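Local coordinates for cell shape-determining protein MreC (Streptococcus pneumoniae, PDB 2QF4) that takes part in forming and maintaining cell shape, probably as part of the elongasome that synthesizes peripheral peptidoglycan, at residues G46-V51 against D159-V164; S74-H79 against N124-P129. One frame throughout, in Å; residues are numbered along the deposited sequence.

The two contacts sample the two six-stranded antiparallel barrels that make up this major periplasmic domain. Contact 1 joins strands 46-54 and 160-166 within one barrel; contact 2 joins strands 74-79 and 126-137 of the other. Along the chain the order is 46-51, 74-79, 124-129, 159-164, so both segments of contact 2 come between those of contact 1, and the polypeptide returns to the first barrel to complete it. The contacts lie about 15 Å apart, centre to centre. They meet directly where L47 N stands 2.8 Å from P129 O, a probable hydrogen bond, and where the I128 side chain packs on G46 and L47, tying the barrels together.

Contact 1 of 2, residues G46-V51 against D159-V164; sequences GLIGSV and DVIELV
I48 and I161 meet methyl to methyl, and V51 and L163 add a second pair, in the buried interior of an antiparallel barrel of the double-barrel fold shared with alpha-lytic protease. Strands 46-54 and 160-166 are not neighbours in the sheet: strand 40-43 runs between them, and the CA atoms of I48 and I161 are 8.8 Å apart. What bridges the gap is therefore apolar side chains, a worked example of how a barrel fills its centre with residues from non-adjacent strands.

In the first pair the isoleucines approach tip to tip, I48 CD1 lying 4.1 Å from I161 CD1. They arrive there by different torsions: I48 sets CG1 between its own backbone N and carbonyl carbon (chi1 63°), whereas I161 turns CG1 opposite its carbonyl carbon (chi1 -62°). V61 and L63 pack around I48, and V13 of strand 6-16 lies against I161, so several strands of the barrel converge here.

The backbone beneath I48 is irregular. I48 and G49 both face A41 in a classic beta bulge, which inserts an extra residue in strand 46-54 opposite strand 40-43. Beyond the bulge, V51 again directs its side chain at strand 160-166.

In the second pair the side chains cross at about a right angle. L163 starts out alongside the other segment, not at it; with CD1 anti to CA (chi2 -180°), it is the other methyl, CD2, that faces V51. T59 of the next strand borders both V51 and L163. The contact comes down to V51 CG2 at 3.8 Å from L163 CD2.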
loop_
_atom_site.group_PDB
_atom_site.type_symbol
_atom_site.label_atom_id
_atom_site.label_comp_id
_atom_site.label_asym_id
_atom_site.label_seq_id
_atom_site.Cartn_x
_atom_site.Cartn_y
_atom_site.Cartn_z
ATOM N N GLY A 46 5.838 -6.216 -5.147
ATOM C CA GLY A 46 5.071 -5.006 -4.993
ATOM C C GLY A 46 4.110 -5.031 -3.825
ATOM O O GLY A 46 3.785 -6.080 -3.236
ATOM N N LEU A 47 3.605 -3.845 -3.499
ATOM C CA LEU A 47 2.654 -3.712 -2.391
ATOM C C LEU A 47 1.321 -4.363 -2.720
ATOM O O LEU A 47 0.733 -4.113 -3.759
ATOM C CB LEU A 47 2.401 -2.234 -2.113
ATOM C CG LEU A 47 1.619 -1.942 -0.820
ATOM C CD1 LEU A 47 2.428 -2.379 0.424
ATOM C CD2 LEU A 47 1.220 -0.469 -0.760
ATOM N N ILE A 48 0.848 -5.200 -1.795
ATOM C CA ILE A 48 -0.482 -5.820 -1.945
ATOM C C ILE A 48 -1.442 -5.515 -0.817
ATOM O O ILE A 48 -2.618 -5.756 -0.969
ATOM C CB ILE A 48 -0.386 -7.333 -2.255
ATOM C CG1 ILE A 48 0.269 -8.144 -1.130
ATOM C CG2 ILE A 48 0.356 -7.546 -3.588
ATOM C CD1 ILE A 48 -0.657 -8.447 0.031
ATOM N N GLY A 49 -0.989 -4.917 0.269
ATOM C CA GLY A 49 -1.864 -4.621 1.372
ATOM C C GLY A 49 -1.123 -4.097 2.580
ATOM O O GLY A 49 0.066 -3.847 2.528
ATOM N N SER A 50 -1.879 -3.966 3.665
ATOM C CA SER A 50 -1.389 -3.440 4.949
ATOM C C SER A 50 -1.870 -4.358 6.050
ATOM O O SER A 50 -2.942 -4.943 5.938
ATOM C CB SER A 50 -1.876 -2.006 5.174
ATOM O OG SER A 50 -3.278 -1.928 5.003
ATOM N N VAL A 51 -1.075 -4.502 7.108
ATOM C CA VAL A 51 -1.515 -5.307 8.239
ATOM C C VAL A 51 -2.680 -4.608 8.907
ATOM O O VAL A 51 -2.582 -3.421 9.246
ATOM C CB VAL A 51 -0.357 -5.563 9.246
ATOM C CG1 VAL A 51 -0.864 -6.127 10.562
ATOM C CG2 VAL A 51 0.712 -6.464 8.624
ATOM N N ASP A 159 0.686 -17.716 -2.592
ATOM C CA ASP A 159 0.366 -18.318 -1.300
ATOM C C ASP A 159 1.370 -18.048 -0.191
ATOM O O ASP A 159 1.230 -18.605 0.857
ATOM C CB ASP A 159 -0.051 -19.788 -1.457
ATOM C CG ASP A 159 1.185 -20.693 -1.683
ATOM O OD1 ASP A 159 2.300 -20.207 -1.895
ATOM O OD2 ASP A 159 1.035 -21.953 -1.703
ATOM N N VAL A 160 2.332 -17.164 -0.429
ATOM C CA VAL A 160 3.246 -16.681 0.611
ATOM C C VAL A 160 3.265 -15.168 0.445
ATOM O O VAL A 160 3.377 -14.658 -0.668
ATOM C CB VAL A 160 4.667 -17.277 0.460
ATOM C CG1 VAL A 160 5.642 -16.607 1.429
ATOM C CG2 VAL A 160 4.630 -18.816 0.620
ATOM N N ILE A 161 3.144 -14.465 1.555
ATOM C CA ILE A 161 3.186 -13.009 1.601
ATOM C C ILE A 161 4.320 -12.603 2.516
ATOM O O ILE A 161 4.554 -13.229 3.526
ATOM C CB ILE A 161 1.851 -12.473 2.136
ATOM C CG1 ILE A 161 0.696 -12.857 1.205
ATOM C CG2 ILE A 161 1.889 -10.968 2.390
ATOM C CD1 ILE A 161 0.720 -12.269 -0.181
ATOM N N GLU A 162 5.019 -11.545 2.138
ATOM C CA GLU A 162 6.054 -10.979 2.975
ATOM C C GLU A 162 5.577 -9.708 3.664
ATOM O O GLU A 162 5.155 -8.763 3.026
ATOM C CB GLU A 162 7.290 -10.681 2.132
ATOM C CG GLU A 162 8.480 -10.230 2.975
ATOM C CD GLU A 162 9.712 -9.992 2.155
ATOM O OE1 GLU A 162 9.890 -10.638 1.111
ATOM O OE2 GLU A 162 10.543 -9.194 2.568
ATOM N N LEU A 163 5.626 -9.692 4.980
ATOM C CA LEU A 163 5.350 -8.502 5.778
ATOM C C LEU A 163 6.657 -7.746 5.957
ATOM O O LEU A 163 7.722 -8.339 6.142
ATOM C CB LEU A 163 4.824 -8.902 7.149
ATOM C CG LEU A 163 3.541 -9.719 7.185
ATOM C CD1 LEU A 163 3.179 -10.013 8.623
ATOM C CD2 LEU A 163 2.416 -9.012 6.392
ATOM N N VAL A 164 6.580 -6.412 5.894
ATOM C CA VAL A 164 7.785 -5.553 5.948
ATOM C C VAL A 164 7.443 -4.354 6.835
ATOM O O VAL A 164 6.444 -3.665 6.638
ATOM C CB VAL A 164 8.201 -5.063 4.545
ATOM C CG1 VAL A 164 9.490 -4.214 4.582
ATOM C CG2 VAL A 164 8.414 -6.230 3.552
#

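Contact 2 of 2, residues S74-H79 against N124-P129; sequences SVKIQH and NVADIP. With EDO (1,2-ethanediol), chain E.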
loop_
_atom_site.group_PDB
_atom_site.type_symbol
_atom_site.label_atom_id
_atom_site.label_comp_id
_atom_site.label_asym_id
_atom_site.label_seq_id
_atom_site.Cartn_x
_atom_site.Cartn_y
_atom_site.Cartn_z
ATOM N N SER A 74 0.735 5.891 3.262
ATOM C CA SER A 74 1.503 6.915 2.570
ATOM C C SER A 74 2.112 6.396 1.280
ATOM O O SER A 74 2.718 5.330 1.275
ATOM C CB SER A 74 2.626 7.367 3.531
ATOM O OG SER A 74 3.626 8.130 2.872
ATOM N N VAL A 75 1.966 7.160 0.199
ATOM C CA VAL A 75 2.580 6.881 -1.086
ATOM C C VAL A 75 3.234 8.137 -1.605
ATOM O O VAL A 75 2.960 9.242 -1.162
ATOM C CB VAL A 75 1.544 6.330 -2.127
ATOM C CG1 VAL A 75 1.046 4.966 -1.666
ATOM C CG2 VAL A 75 0.383 7.293 -2.377
ATOM N N LYS A 76 4.107 7.917 -2.576
ATOM C CA LYS A 76 4.738 9.017 -3.269
ATOM C C LYS A 76 4.830 8.689 -4.750
ATOM O O LYS A 76 4.901 7.551 -5.192
ATOM C CB LYS A 76 6.103 9.367 -2.669
ATOM C CG LYS A 76 7.111 8.299 -2.759
ATOM C CD LYS A 76 8.398 8.652 -2.014
ATOM C CE LYS A 76 9.376 7.506 -2.077
ATOM N NZ LYS A 76 10.656 7.841 -1.369
ATOM N N ILE A 77 4.762 9.759 -5.535
ATOM C CA ILE A 77 4.736 9.732 -6.997
ATOM C C ILE A 77 5.956 10.513 -7.480
ATOM O O ILE A 77 6.169 11.651 -7.058
ATOM C CB ILE A 77 3.464 10.409 -7.527
ATOM C CG1 ILE A 77 2.196 9.743 -6.952
ATOM C CG2 ILE A 77 3.438 10.399 -9.032
ATOM C CD1 ILE A 77 0.902 10.530 -7.181
ATOM N N GLN A 78 6.733 9.905 -8.376
ATOM C CA GLN A 78 7.897 10.578 -8.930
ATOM C C GLN A 78 7.571 11.155 -10.284
ATOM O O GLN A 78 7.191 10.431 -11.191
ATOM C CB GLN A 78 9.061 9.580 -9.037
ATOM C CG GLN A 78 10.419 10.246 -9.226
ATOM C CD GLN A 78 10.814 11.173 -8.080
ATOM O OE1 GLN A 78 10.389 10.991 -6.922
ATOM N NE2 GLN A 78 11.661 12.162 -8.385
ATOM N N HIS A 79 7.691 12.471 -10.418
ATOM C CA HIS A 79 7.455 13.163 -11.676
ATOM C C HIS A 79 8.736 13.910 -12.020
ATOM O O HIS A 79 9.011 14.982 -11.476
ATOM C CB HIS A 79 6.302 14.137 -11.554
ATOM C CG HIS A 79 5.981 14.823 -12.837
ATOM N ND1 HIS A 79 5.265 14.201 -13.832
ATOM C CD2 HIS A 79 6.317 16.048 -13.312
ATOM C CE1 HIS A 79 5.133 15.032 -14.849
ATOM N NE2 HIS A 79 5.765 16.158 -14.558
ATOM N N ASN A 124 5.167 3.028 7.928
ATOM C CA ASN A 124 6.315 3.901 7.730
ATOM C C ASN A 124 7.495 3.246 7.055
ATOM O O ASN A 124 8.609 3.371 7.478
ATOM C CB ASN A 124 6.715 4.597 9.054
ATOM C CG ASN A 124 7.199 3.662 10.136
ATOM O OD1 ASN A 124 6.923 2.485 10.114
ATOM N ND2 ASN A 124 7.977 4.193 11.077
ATOM N N VAL A 125 7.244 2.549 5.943
ATOM C CA VAL A 125 8.289 1.960 5.123
ATOM C C VAL A 125 8.138 2.493 3.709
ATOM O O VAL A 125 7.151 2.233 3.043
ATOM C CB VAL A 125 8.303 0.400 5.126
ATOM C CG1 VAL A 125 6.920 -0.181 5.081
ATOM C CG2 VAL A 125 9.194 -0.166 4.047
ATOM N N ALA A 126 9.158 3.196 3.262
ATOM C CA ALA A 126 9.183 3.832 1.966
ATOM C C ALA A 126 9.741 2.928 0.865
ATOM O O ALA A 126 10.405 1.929 1.137
ATOM C CB ALA A 126 10.017 5.136 2.058
ATOM N N ASP A 127 9.435 3.286 -0.385
ATOM C CA ASP A 127 10.099 2.791 -1.585
ATOM C C ASP A 127 9.637 1.427 -2.074
ATOM O O ASP A 127 10.181 0.901 -3.028
ATOM C CB ASP A 127 11.645 2.844 -1.440
ATOM C CG ASP A 127 12.145 4.233 -1.113
ATOM O OD1 ASP A 127 11.645 5.221 -1.634
ATOM O OD2 ASP A 127 13.078 4.349 -0.285
ATOM N N ILE A 128 8.593 0.872 -1.496
ATOM C CA ILE A 128 8.030 -0.360 -2.001
ATOM C C ILE A 128 7.227 -0.017 -3.267
ATOM O O ILE A 128 6.405 0.901 -3.240
ATOM C CB ILE A 128 7.083 -1.003 -0.984
ATOM C CG1 ILE A 128 7.821 -1.361 0.303
ATOM C CG2 ILE A 128 6.400 -2.236 -1.587
ATOM C CD1 ILE A 128 6.884 -1.724 1.467
ATOM N N PRO A 129 7.451 -0.733 -4.388
ATOM C CA PRO A 129 6.665 -0.451 -5.601
ATOM C C PRO A 129 5.172 -0.610 -5.349
ATOM O O PRO A 129 4.747 -1.610 -4.776
ATOM C CB PRO A 129 7.187 -1.484 -6.616
ATOM C CG PRO A 129 8.567 -1.780 -6.124
ATOM C CD PRO A 129 8.459 -1.771 -4.641
HETATM C C1 EDO E . 12.225 -1.786 -0.930
HETATM O O1 EDO E . 11.299 -1.899 -2.012
HETATM C C2 EDO E . 11.652 -0.861 0.133
HETATM O O2 EDO E . 11.625 -1.560 1.380
#
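K76 and D127 are joined by a salt bridge over the surface of the other antiparallel barrel of this alpha-lytic protease-like fold. Strand 114-118 stands between the two segments and closes the barrel: K76 is backbone-bonded to T116, while strand 126-137 flanks 114-118 on its other side. The principle illustrated is that a long lysine can span an intervening strand to reach a charge two strands away; the CA atoms of K76 and D127 are 8.4 Å apart.

The charged interaction is a single hydrogen-bonded ion pair, K76 NZ to D127 OD1, 2.8 Å long. K76 is modelled in two conformers, and the account holds for the one described here. Its CG sits between the backbone N and the carbonyl carbon (chi1 63°), and from there the chain runs fully extended, carrying the ammonium group across T116. D127 leaves its backbone pointing away from strand 74-79, and only its carboxylate comes back to the lysine. The ammonium reaches OD1 on the syn side, 21° out of the carboxylate plane. Being at the surface, the pair is probably weakened by solvent.

Van der Waals contact is slight: the A126 methyl CB lies 4.4 Å from the ammonium nitrogen K76 NZ. The lysine side chain also touches T83 and Y85 of strand 82-92.

Polar bonds to the backbone hold the segment that carries D127. T117 OG1 is bonded to both V125 O and I128 N, which bracket the aspartate. A 1,2-ethanediol (EDO), probably from the crystallisation liquor, lies by I128 and V125. Its hydroxyl EDO O1 donates a hydrogen bond of 3.2 Å to the carbonyl oxygen D127 O.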